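Local coordinates for protein argonaute (Marinitoga piezophila, PDB 5I4A) that uses short guide RNAs with a 5'-hydroxyl end to bind complementary single-stranded DNA or RNA targets and cleave them, at residues I11-K16 with P56-Q61; Y271-G276 with K430-K435; N385-V390 with T632-K637. All blocks are in the same frame, centred on the assembly; numbering follows the deposited sequence.

Interaction 1 (I11-K16 with P56-Q61)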
loop_
_atom_site.group_PDB
_atom_site.type_symbol
_atom_site.label_atom_id
_atom_site.label_comp_id
_atom_site.label_asym_id
_atom_site.label_seq_id
_atom_site.Cartn_x
_atom_site.Cartn_y
_atom_site.Cartn_z
ATOM N N ILE A 11 10.472 -16.883 -19.296
ATOM C CA ILE A 11 9.437 -17.448 -20.152
ATOM C C ILE A 11 10.047 -17.725 -21.518
ATOM O O ILE A 11 10.571 -16.816 -22.171
ATOM C CB ILE A 11 8.233 -16.501 -20.260
ATOM C CG1 ILE A 11 7.481 -16.468 -18.926
ATOM C CG2 ILE A 11 7.319 -16.921 -21.404
ATOM C CD1 ILE A 11 6.685 -15.206 -18.699
ATOM N N ASP A 12 9.982 -18.981 -21.952
ATOM C CA ASP A 12 10.573 -19.427 -23.214
ATOM C C ASP A 12 9.457 -19.932 -24.126
ATOM O O ASP A 12 9.205 -21.135 -24.219
ATOM C CB ASP A 12 11.635 -20.504 -22.970
ATOM C CG ASP A 12 12.292 -20.975 -24.255
ATOM O OD1 ASP A 12 13.176 -20.258 -24.767
ATOM O OD2 ASP A 12 11.925 -22.060 -24.754
ATOM N N ILE A 13 8.784 -18.999 -24.792
ATOM C CA ILE A 13 7.759 -19.314 -25.788
ATOM C C ILE A 13 7.895 -18.334 -26.942
ATOM O O ILE A 13 8.512 -17.271 -26.800
ATOM C CB ILE A 13 6.334 -19.240 -25.200
ATOM C CG1 ILE A 13 5.988 -17.803 -24.809
ATOM C CG2 ILE A 13 6.164 -20.187 -24.019
ATOM C CD1 ILE A 13 4.527 -17.604 -24.475
ATOM N N PRO A 14 7.342 -18.673 -28.108
ATOM C CA PRO A 14 7.325 -17.707 -29.214
ATOM C C PRO A 14 6.653 -16.406 -28.804
ATOM O O PRO A 14 5.598 -16.405 -28.166
ATOM C CB PRO A 14 6.532 -18.434 -30.304
ATOM C CG PRO A 14 6.772 -19.880 -30.031
ATOM C CD PRO A 14 6.875 -20.007 -28.535
ATOM N N LYS A 15 7.277 -15.288 -29.177
ATOM C CA LYS A 15 6.746 -13.961 -28.857
ATOM C C LYS A 15 5.666 -13.567 -29.866
ATOM O O LYS A 15 5.774 -12.581 -30.595
ATOM C CB LYS A 15 7.860 -12.920 -28.820
ATOM C CG LYS A 15 8.897 -13.103 -27.718
ATOM C CD LYS A 15 8.348 -13.857 -26.516
ATOM C CE LYS A 15 9.435 -14.086 -25.478
ATOM N NZ LYS A 15 9.097 -15.184 -24.528
ATOM N N LYS A 16 4.602 -14.365 -29.890
ATOM C CA LYS A 16 3.514 -14.143 -30.829
ATOM C C LYS A 16 2.237 -14.750 -30.267
ATOM O O LYS A 16 2.276 -15.700 -29.481
ATOM C CB LYS A 16 3.835 -14.740 -32.203
ATOM C CG LYS A 16 4.083 -16.236 -32.174
ATOM C CD LYS A 16 4.361 -16.792 -33.560
ATOM C CE LYS A 16 5.770 -16.465 -34.015
ATOM N NZ LYS A 16 6.051 -17.033 -35.363
ATOM N N PRO A 56 -1.332 -18.425 -26.837
ATOM C CA PRO A 56 0.090 -18.437 -27.188
ATOM C C PRO A 56 0.337 -19.406 -28.331
ATOM O O PRO A 56 -0.436 -20.335 -28.572
ATOM C CB PRO A 56 0.784 -18.906 -25.903
ATOM C CG PRO A 56 -0.245 -18.781 -24.816
ATOM C CD PRO A 56 -1.570 -18.958 -25.485
ATOM N N ASP A 57 1.440 -19.180 -29.045
ATOM C CA ASP A 57 1.801 -20.027 -30.181
ATOM C C ASP A 57 2.446 -21.325 -29.691
ATOM O O ASP A 57 3.610 -21.629 -29.954
ATOM C CB ASP A 57 2.719 -19.277 -31.135
ATOM C CG ASP A 57 2.970 -20.040 -32.420
ATOM O OD1 ASP A 57 2.124 -20.888 -32.777
ATOM O OD2 ASP A 57 4.007 -19.796 -33.070
ATOM N N ILE A 58 1.651 -22.098 -28.955
ATOM C CA ILE A 58 2.068 -23.380 -28.409
ATOM C C ILE A 58 0.961 -24.391 -28.670
ATOM O O ILE A 58 -0.134 -24.044 -29.114
ATOM C CB ILE A 58 2.398 -23.297 -26.902
ATOM C CG1 ILE A 58 1.342 -22.478 -26.153
ATOM C CG2 ILE A 58 3.782 -22.698 -26.695
ATOM C CD1 ILE A 58 0.157 -23.280 -25.644
ATOM N N ASP A 59 1.263 -25.657 -28.394
ATOM C CA ASP A 59 0.258 -26.698 -28.544
ATOM C C ASP A 59 -0.866 -26.467 -27.545
ATOM O O ASP A 59 -0.635 -26.403 -26.333
ATOM C CB ASP A 59 0.875 -28.079 -28.349
ATOM C CG ASP A 59 0.048 -29.175 -28.989
ATOM O OD1 ASP A 59 -0.187 -29.105 -30.215
ATOM O OD2 ASP A 59 -0.381 -30.099 -28.265
ATOM N N PHE A 60 -2.085 -26.334 -28.061
ATOM C CA PHE A 60 -3.250 -25.955 -27.264
ATOM C C PHE A 60 -4.416 -26.801 -27.766
ATOM O O PHE A 60 -5.001 -26.502 -28.812
ATOM C CB PHE A 60 -3.533 -24.462 -27.395
ATOM C CG PHE A 60 -4.534 -23.934 -26.403
ATOM C CD1 PHE A 60 -5.856 -24.346 -26.438
ATOM C CD2 PHE A 60 -4.158 -22.998 -25.454
ATOM C CE1 PHE A 60 -6.777 -23.855 -25.534
ATOM C CE2 PHE A 60 -5.077 -22.501 -24.549
ATOM C CZ PHE A 60 -6.390 -22.932 -24.592
ATOM N N GLN A 61 -4.752 -27.851 -27.020
ATOM C CA GLN A 61 -5.814 -28.772 -27.406
ATOM C C GLN A 61 -7.134 -28.266 -26.829
ATOM O O GLN A 61 -7.331 -28.271 -25.610
ATOM C CB GLN A 61 -5.499 -30.184 -26.923
ATOM C CG GLN A 61 -4.183 -30.744 -27.454
ATOM C CD GLN A 61 -4.269 -31.182 -28.906
ATOM O OE1 GLN A 61 -4.159 -30.368 -29.823
ATOM N NE2 GLN A 61 -4.463 -32.480 -29.119
HETATM O O HOH W 1 3.252 -17.435 -28.012
#

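Interaction 2 (Y271-G276 with K430-K435)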
loop_
_atom_site.group_PDB
_atom_site.type_symbol
_atom_site.label_atom_id
_atom_site.label_comp_id
_atom_site.label_asym_id
_atom_site.label_seq_id
_atom_site.Cartn_x
_atom_site.Cartn_y
_atom_site.Cartn_z
ATOM N N TYR A 271 21.337 9.779 9.691
ATOM C CA TYR A 271 20.547 10.919 10.131
ATOM C C TYR A 271 21.455 11.964 10.770
ATOM O O TYR A 271 22.332 11.631 11.572
ATOM C CB TYR A 271 19.477 10.480 11.133
ATOM C CG TYR A 271 18.462 9.492 10.596
ATOM C CD1 TYR A 271 18.744 8.131 10.549
ATOM C CD2 TYR A 271 17.215 9.917 10.156
ATOM C CE1 TYR A 271 17.817 7.226 10.068
ATOM C CE2 TYR A 271 16.281 9.019 9.674
ATOM C CZ TYR A 271 16.588 7.675 9.632
ATOM O OH TYR A 271 15.660 6.779 9.153
ATOM N N LYS A 272 21.240 13.229 10.408
ATOM C CA LYS A 272 21.970 14.353 10.988
ATOM C C LYS A 272 21.082 15.041 12.019
ATOM O O LYS A 272 20.071 15.656 11.664
ATOM C CB LYS A 272 22.409 15.347 9.913
ATOM C CG LYS A 272 23.737 15.026 9.245
ATOM C CD LYS A 272 24.162 16.149 8.303
ATOM C CE LYS A 272 25.108 17.139 8.979
ATOM N NZ LYS A 272 24.543 17.733 10.223
ATOM N N PHE A 273 21.462 14.946 13.286
ATOM C CA PHE A 273 20.788 15.650 14.363
ATOM C C PHE A 273 21.586 16.908 14.711
ATOM O O PHE A 273 22.499 17.311 13.982
ATOM C CB PHE A 273 20.607 14.707 15.554
ATOM C CG PHE A 273 19.924 13.415 15.198
ATOM C CD1 PHE A 273 18.585 13.402 14.837
ATOM C CD2 PHE A 273 20.619 12.216 15.216
ATOM C CE1 PHE A 273 17.953 12.217 14.499
ATOM C CE2 PHE A 273 19.992 11.027 14.885
ATOM C CZ PHE A 273 18.656 11.027 14.525
ATOM N N LYS A 274 21.247 17.548 15.833
ATOM C CA LYS A 274 21.937 18.783 16.194
ATOM C C LYS A 274 23.360 18.507 16.666
ATOM O O LYS A 274 24.309 19.158 16.215
ATOM C CB LYS A 274 21.157 19.539 17.270
ATOM C CG LYS A 274 21.850 20.807 17.762
ATOM C CD LYS A 274 20.854 21.834 18.279
ATOM C CE LYS A 274 21.485 22.751 19.319
ATOM N NZ LYS A 274 21.547 22.092 20.655
ATOM N N ASN A 275 23.534 17.548 17.575
ATOM C CA ASN A 275 24.824 17.332 18.215
ATOM C C ASN A 275 25.436 15.977 17.869
ATOM O O ASN A 275 26.336 15.512 18.577
ATOM C CB ASN A 275 24.684 17.487 19.728
ATOM C CG ASN A 275 23.984 18.775 20.118
ATOM O OD1 ASN A 275 24.311 19.853 19.615
ATOM N ND2 ASN A 275 23.002 18.668 21.005
ATOM N N GLY A 276 24.981 15.342 16.797
ATOM C CA GLY A 276 25.556 14.066 16.413
ATOM C C GLY A 276 24.844 13.489 15.212
ATOM O O GLY A 276 23.890 14.070 14.680
ATOM N N LYS A 430 12.731 20.846 12.885
ATOM C CA LYS A 430 13.211 19.852 11.922
ATOM C C LYS A 430 13.928 18.775 12.720
ATOM O O LYS A 430 15.045 18.993 13.215
ATOM C CB LYS A 430 14.126 20.462 10.865
ATOM C CG LYS A 430 14.689 19.448 9.871
ATOM C CD LYS A 430 13.587 18.645 9.190
ATOM C CE LYS A 430 12.715 19.515 8.299
ATOM N NZ LYS A 430 11.619 18.716 7.682
ATOM N N PRO A 431 13.299 17.612 12.908
ATOM C CA PRO A 431 13.938 16.553 13.705
ATOM C C PRO A 431 15.302 16.130 13.184
ATOM O O PRO A 431 16.186 15.812 13.989
ATOM C CB PRO A 431 12.921 15.409 13.630
ATOM C CG PRO A 431 11.600 16.109 13.462
ATOM C CD PRO A 431 11.902 17.287 12.570
ATOM N N PHE A 432 15.503 16.130 11.870
ATOM C CA PHE A 432 16.752 15.682 11.269
ATOM C C PHE A 432 16.726 16.028 9.788
ATOM O O PHE A 432 15.660 16.230 9.200
ATOM C CB PHE A 432 16.957 14.172 11.453
ATOM C CG PHE A 432 15.886 13.334 10.807
ATOM C CD1 PHE A 432 15.929 13.049 9.450
ATOM C CD2 PHE A 432 14.836 12.829 11.556
ATOM C CE1 PHE A 432 14.943 12.289 8.853
ATOM C CE2 PHE A 432 13.849 12.059 10.963
ATOM C CZ PHE A 432 13.904 11.790 9.611
ATOM N N ILE A 433 17.911 16.072 9.188
ATOM C CA ILE A 433 18.039 16.054 7.738
ATOM C C ILE A 433 18.923 14.873 7.370
ATOM O O ILE A 433 19.779 14.446 8.152
ATOM C CB ILE A 433 18.605 17.371 7.162
ATOM C CG1 ILE A 433 20.074 17.553 7.550
ATOM C CG2 ILE A 433 17.768 18.555 7.619
ATOM C CD1 ILE A 433 20.701 18.807 6.980
ATOM N N LEU A 434 18.693 14.322 6.184
ATOM C CA LEU A 434 19.485 13.194 5.722
ATOM C C LEU A 434 20.829 13.693 5.210
ATOM O O LEU A 434 20.894 14.679 4.469
ATOM C CB LEU A 434 18.748 12.420 4.631
ATOM C CG LEU A 434 17.426 11.770 5.046
ATOM C CD1 LEU A 434 16.959 10.800 3.980
ATOM C CD2 LEU A 434 17.563 11.071 6.390
ATOM N N LYS A 435 21.902 13.016 5.621
ATOM C CA LYS A 435 23.241 13.430 5.219
ATOM C C LYS A 435 23.373 13.475 3.701
ATOM O O LYS A 435 23.962 14.410 3.146
ATOM C CB LYS A 435 24.277 12.484 5.824
ATOM C CG LYS A 435 25.653 13.093 5.993
ATOM C CD LYS A 435 26.639 12.076 6.544
ATOM C CE LYS A 435 27.957 12.741 6.897
ATOM N NZ LYS A 435 28.368 13.700 5.837
#

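Interaction 3 (N385-V390 with T632-K637). With nucleotides of chain B.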
loop_
_atom_site.group_PDB
_atom_site.type_symbol
_atom_site.label_atom_id
_atom_site.label_comp_id
_atom_site.label_asym_id
_atom_site.label_seq_id
_atom_site.Cartn_x
_atom_site.Cartn_y
_atom_site.Cartn_z
ATOM N N ASN A 385 -14.467 5.632 13.915
ATOM C CA ASN A 385 -14.661 6.750 12.994
ATOM C C ASN A 385 -14.194 8.026 13.689
ATOM O O ASN A 385 -14.959 8.675 14.402
ATOM C CB ASN A 385 -16.112 6.859 12.544
ATOM C CG ASN A 385 -16.335 8.013 11.584
ATOM O OD1 ASN A 385 -15.390 8.531 10.988
ATOM N ND2 ASN A 385 -17.589 8.419 11.428
ATOM N N ILE A 386 -12.930 8.395 13.456
ATOM C CA ILE A 386 -12.358 9.574 14.096
ATOM C C ILE A 386 -12.519 10.834 13.254
ATOM O O ILE A 386 -12.115 11.919 13.697
ATOM C CB ILE A 386 -10.870 9.325 14.426
ATOM C CG1 ILE A 386 -10.444 10.160 15.638
ATOM C CG2 ILE A 386 -9.995 9.617 13.214
ATOM C CD1 ILE A 386 -9.211 9.641 16.338
ATOM N N ASP A 387 -13.104 10.728 12.060
ATOM C CA ASP A 387 -13.327 11.902 11.216
ATOM C C ASP A 387 -14.070 13.030 11.923
ATOM O O ASP A 387 -13.627 14.185 11.811
ATOM C CB ASP A 387 -14.065 11.486 9.935
ATOM C CG ASP A 387 -13.138 10.889 8.893
ATOM O OD1 ASP A 387 -11.969 11.324 8.811
ATOM O OD2 ASP A 387 -13.582 9.989 8.152
ATOM N N PRO A 388 -15.175 12.791 12.646
ATOM C CA PRO A 388 -15.842 13.916 13.326
ATOM C C PRO A 388 -14.937 14.681 14.277
ATOM O O PRO A 388 -14.989 15.917 14.315
ATOM C CB PRO A 388 -16.997 13.234 14.072
ATOM C CG PRO A 388 -17.272 12.004 13.298
ATOM C CD PRO A 388 -15.940 11.538 12.799
ATOM N N LEU A 389 -14.099 13.978 15.043
ATOM C CA LEU A 389 -13.205 14.651 15.979
ATOM C C LEU A 389 -12.298 15.639 15.253
ATOM O O LEU A 389 -12.164 16.796 15.666
ATOM C CB LEU A 389 -12.380 13.615 16.745
ATOM C CG LEU A 389 -11.310 14.149 17.699
ATOM C CD1 LEU A 389 -11.933 15.039 18.762
ATOM C CD2 LEU A 389 -10.547 12.999 18.337
ATOM N N VAL A 390 -11.674 15.197 14.158
ATOM C CA VAL A 390 -10.843 16.095 13.361
ATOM C C VAL A 390 -11.693 17.186 12.724
ATOM O O VAL A 390 -11.310 18.363 12.701
ATOM C CB VAL A 390 -10.076 15.289 12.295
ATOM C CG1 VAL A 390 -9.123 16.189 11.520
ATOM C CG2 VAL A 390 -9.342 14.125 12.934
ATOM N N THR A 632 -8.707 9.168 3.383
ATOM C CA THR A 632 -9.743 9.643 4.292
ATOM C C THR A 632 -10.027 11.118 4.038
ATOM O O THR A 632 -9.246 11.826 3.397
ATOM C CB THR A 632 -9.353 9.450 5.768
ATOM O OG1 THR A 632 -8.131 10.151 6.033
ATOM C CG2 THR A 632 -9.166 7.972 6.101
ATOM N N ASP A 633 -11.160 11.576 4.576
ATOM C CA ASP A 633 -11.565 12.971 4.448
ATOM C C ASP A 633 -10.867 13.864 5.468
ATOM O O ASP A 633 -10.500 15.003 5.154
ATOM C CB ASP A 633 -13.079 13.078 4.604
ATOM C CG ASP A 633 -13.829 12.496 3.427
ATOM O OD1 ASP A 633 -13.459 12.791 2.268
ATOM O OD2 ASP A 633 -14.790 11.740 3.668
ATOM N N TYR A 634 -10.689 13.371 6.695
ATOM C CA TYR A 634 -10.076 14.159 7.763
ATOM C C TYR A 634 -9.049 13.403 8.588
ATOM O O TYR A 634 -8.167 14.048 9.167
ATOM C CB TYR A 634 -11.148 14.701 8.715
ATOM C CG TYR A 634 -12.132 15.650 8.079
ATOM C CD1 TYR A 634 -11.880 17.015 8.041
ATOM C CD2 TYR A 634 -13.320 15.185 7.530
ATOM C CE1 TYR A 634 -12.779 17.889 7.467
ATOM C CE2 TYR A 634 -14.225 16.052 6.951
ATOM C CZ TYR A 634 -13.951 17.403 6.926
ATOM O OH TYR A 634 -14.853 18.268 6.352
ATOM N N GLU A 635 -9.122 12.072 8.665
ATOM C CA GLU A 635 -8.261 11.316 9.563
ATOM C C GLU A 635 -6.784 11.540 9.264
ATOM O O GLU A 635 -5.957 11.520 10.184
ATOM C CB GLU A 635 -8.604 9.830 9.471
ATOM C CG GLU A 635 -7.790 8.928 10.376
ATOM C CD GLU A 635 -8.053 7.461 10.105
ATOM O OE1 GLU A 635 -7.106 6.653 10.207
ATOM O OE2 GLU A 635 -9.211 7.119 9.784
ATOM N N TRP A 636 -6.433 11.775 7.997
ATOM C CA TRP A 636 -5.031 11.940 7.632
ATOM C C TRP A 636 -4.393 13.144 8.311
ATOM O O TRP A 636 -3.163 13.198 8.418
ATOM C CB TRP A 636 -4.887 12.062 6.112
ATOM C CG TRP A 636 -5.548 13.277 5.519
ATOM C CD1 TRP A 636 -6.772 13.333 4.917
ATOM C CD2 TRP A 636 -5.012 14.608 5.460
ATOM N NE1 TRP A 636 -7.033 14.615 4.490
ATOM C CE2 TRP A 636 -5.967 15.414 4.809
ATOM C CE3 TRP A 636 -3.817 15.194 5.892
ATOM C CZ2 TRP A 636 -5.767 16.775 4.585
ATOM C CZ3 TRP A 636 -3.620 16.545 5.668
ATOM C CH2 TRP A 636 -4.590 17.319 5.019
ATOM N N LYS A 637 -5.198 14.108 8.765
ATOM C CA LYS A 637 -4.653 15.263 9.469
ATOM C C LYS A 637 -3.994 14.873 10.784
ATOM O O LYS A 637 -3.200 15.652 11.322
ATOM C CB LYS A 637 -5.751 16.297 9.727
ATOM C CG LYS A 637 -6.025 17.252 8.571
ATOM C CD LYS A 637 -6.882 18.423 9.042
ATOM C CE LYS A 637 -6.806 19.607 8.088
ATOM N NZ LYS A 637 -7.643 19.422 6.871
ATOM O "O5'" U B 1 -3.331 8.383 15.664
ATOM C "C5'" U B 1 -3.499 9.266 16.769
ATOM C "C4'" U B 1 -4.224 8.602 17.915
ATOM O "O4'" U B 1 -5.614 8.397 17.547
ATOM C "C3'" U B 1 -3.679 7.239 18.337
ATOM O "O3'" U B 1 -3.740 7.106 19.757
ATOM C "C2'" U B 1 -4.645 6.255 17.683
ATOM O "O2'" U B 1 -4.772 5.024 18.364
ATOM C "C1'" U B 1 -5.959 7.033 17.691
ATOM N N1 U B 1 -6.837 6.678 16.569
ATOM C C2 U B 1 -8.123 6.234 16.816
ATOM O O2 U B 1 -8.586 6.123 17.939
ATOM N N3 U B 1 -8.851 5.926 15.690
ATOM C C4 U B 1 -8.424 6.014 14.375
ATOM O O4 U B 1 -9.187 5.704 13.460
ATOM C C5 U B 1 -7.083 6.478 14.210
ATOM C C6 U B 1 -6.357 6.782 15.287
HETATM O O HOH W 2 -12.980 9.497 5.144
#

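Interaction 1 (I11-K16 with P56-Q61)
A water carries the polar link between I11-K16 and P56-Q61, since no direct hydrogen bond joins them. It donates to P14 O and to K16 O, at 2.5 Å from the latter, and accepts from D57 N at 2.7 Å. Both backbones are kinked here: K15 and D57 each sit at the centre of an inverse gamma turn.

The side chains of K16 and D57 run side by side and point the same way. D57 has CG anti to its backbone N (chi1 -172°). K16 takes the crowded position, with CG between the backbone N and the carbonyl carbon (chi1 60°). Its chain bends at chi3 (76°). The carboxylate therefore meets the aliphatic part of the lysine, with K16 CD 3.1 Å from D57 OD2. K16 NZ stays 4.1 Å from D57 OD2, too far for a salt bridge, though the opposite charges may still attract. P14 crosses D57 at about a right angle, and P14 CG lies 3.6 Å from D57 O.

I13 gives the apolar part. Its CD1 reaches P56 CB at 4.2 Å, and its CG2 faces I58 CG2.

The contact lies in the N-terminal domain. It sits where the neighbouring antiparallel strands 16-22 and 51-56 begin and end. Helix 84-101 packs against it, with L91 on I11, T90 on P56 and Y94 on I58.

Interaction 2 (Y271-G276 with K430-K435)
Two backbone hydrogen bonds join Y271-G276 to K430-K435. K272 and I433 form an antiparallel hydrogen-bonded pair. K272 N donates to I433 O at 3.0 Å, nearly along the C=O axis. The return bond, I433 N to K272 O, is weak at 3.3 Å. F432 CA adds a CA-H...O contact to the same K272 O. Y271 and L434 form the next pair, a non-hydrogen-bonded one.

The aromatic contact is a T-shaped stack. Y271 turns its edge to the face of F432, with the planes at 86° and the centroids 4.8 Å apart. Y271 CD2 stands over the centre of the F432 ring. F432 takes the crowded chi1 position (61°), with CG between the backbone N and the carbonyl carbon. F273 lies alongside F432, and F273 CE1 is 3.8 Å from F432 CB. The edge of the F273 ring also meets P431 O, 3.5 Å from F273 CD1. An alanine in place of F432 would remove the face that Y271 CD2 points at, and would probably leave the Y271 ring less firmly held.

The other apolar contacts are looser. L434 CD2 touches Y271 CD2 at 4.0 Å, on the sheet face that the tyrosine shares. On the face of K272 and I433, K272 CB meets I433 CG1. The K272 chain bends at chi3 and chi4 and crosses that of K435 obliquely, K272 CD touching K435 CG.

The tyrosine hydroxyl is hydrogen-bonded to H610 and R607 of the PIWI domain. Y420 of helix 412-424, in the Mid domain, touches F432. The arrangement is a small three-stranded antiparallel sheet. Strand 271-272 of linker L2 is its middle strand, between 277-278 and the PIWI strand 433-434.

Interaction 3 (N385-V390 with T632-K637)
This contact lies at the Mid-PIWI interface, beside the first nucleotide of the guide RNA. The start of helix 387-392 of the Mid domain meets the loop after helix 621-631 of the PIWI domain.

D387 carries the polar part. Its CG is anti to the carbonyl carbon (chi1 -81°), and the carboxylate reaches across to the backbone of the loop. D387 OD1 accepts a weak bond from Y634 N at 3.2 Å. It also lies 2.9 Å from E635 N. The other oxygen, D387 OD2, accepts from a water at 3.1 Å, and that water accepts from D633 N. D387 sits in the first turn of its helix, and its own N donates a weak capping bond to N385 OD1. The same water gives a weak bond to D633 OD2, while D633 OD1 forms a salt bridge with K479.

In Argonautes the 5' end of the guide is held by the Mid domain with help from PIWI, and this pair of segments fits that scheme. I386 CD1 approaches the base of U1 of chain B, 3.6 Å from its C2. I386 CG2 meets E635 CG at 3.7 Å, the two side chains crossing at about a right angle. E635 is extended beyond CG, and its OE2 lies 3.9 Å from U1 O4 of chain B. E635 OE1 is hydrogen-bonded to Y639 OH.

V390, one helical turn on, packs against Y634 and K637. Its CG1 is anti to the backbone N (chi1 -176°). V390 CG1 lies 3.3 Å from Y634 O and also touches Y634 CB. K637 CB meets the same methyl.

Interaction 1 belongs to the N-terminal domain, in the PAZ lobe. Its centre is 56 Å from that of interaction 2 and 52 Å from that of interaction 3, on the opposite side of the chain's centre. Interactions 2 and 3 both join the PIWI domain to earlier parts of the chain. Their segments alternate along the sequence. Their centres are 31 Å apart, and their nearest atoms about 15 Å. Only interaction 3 touches the guide RNA. The nearest atom of interaction 1 is about 11 Å from the bound nucleic acid. For interaction 2 the nearest atom is about 12 Å from the bound nucleic acid. Interaction 3 is also near the catalytic site: the T632 side chain is about 10 Å from that of N627, an inferred Mn(2+) ligand.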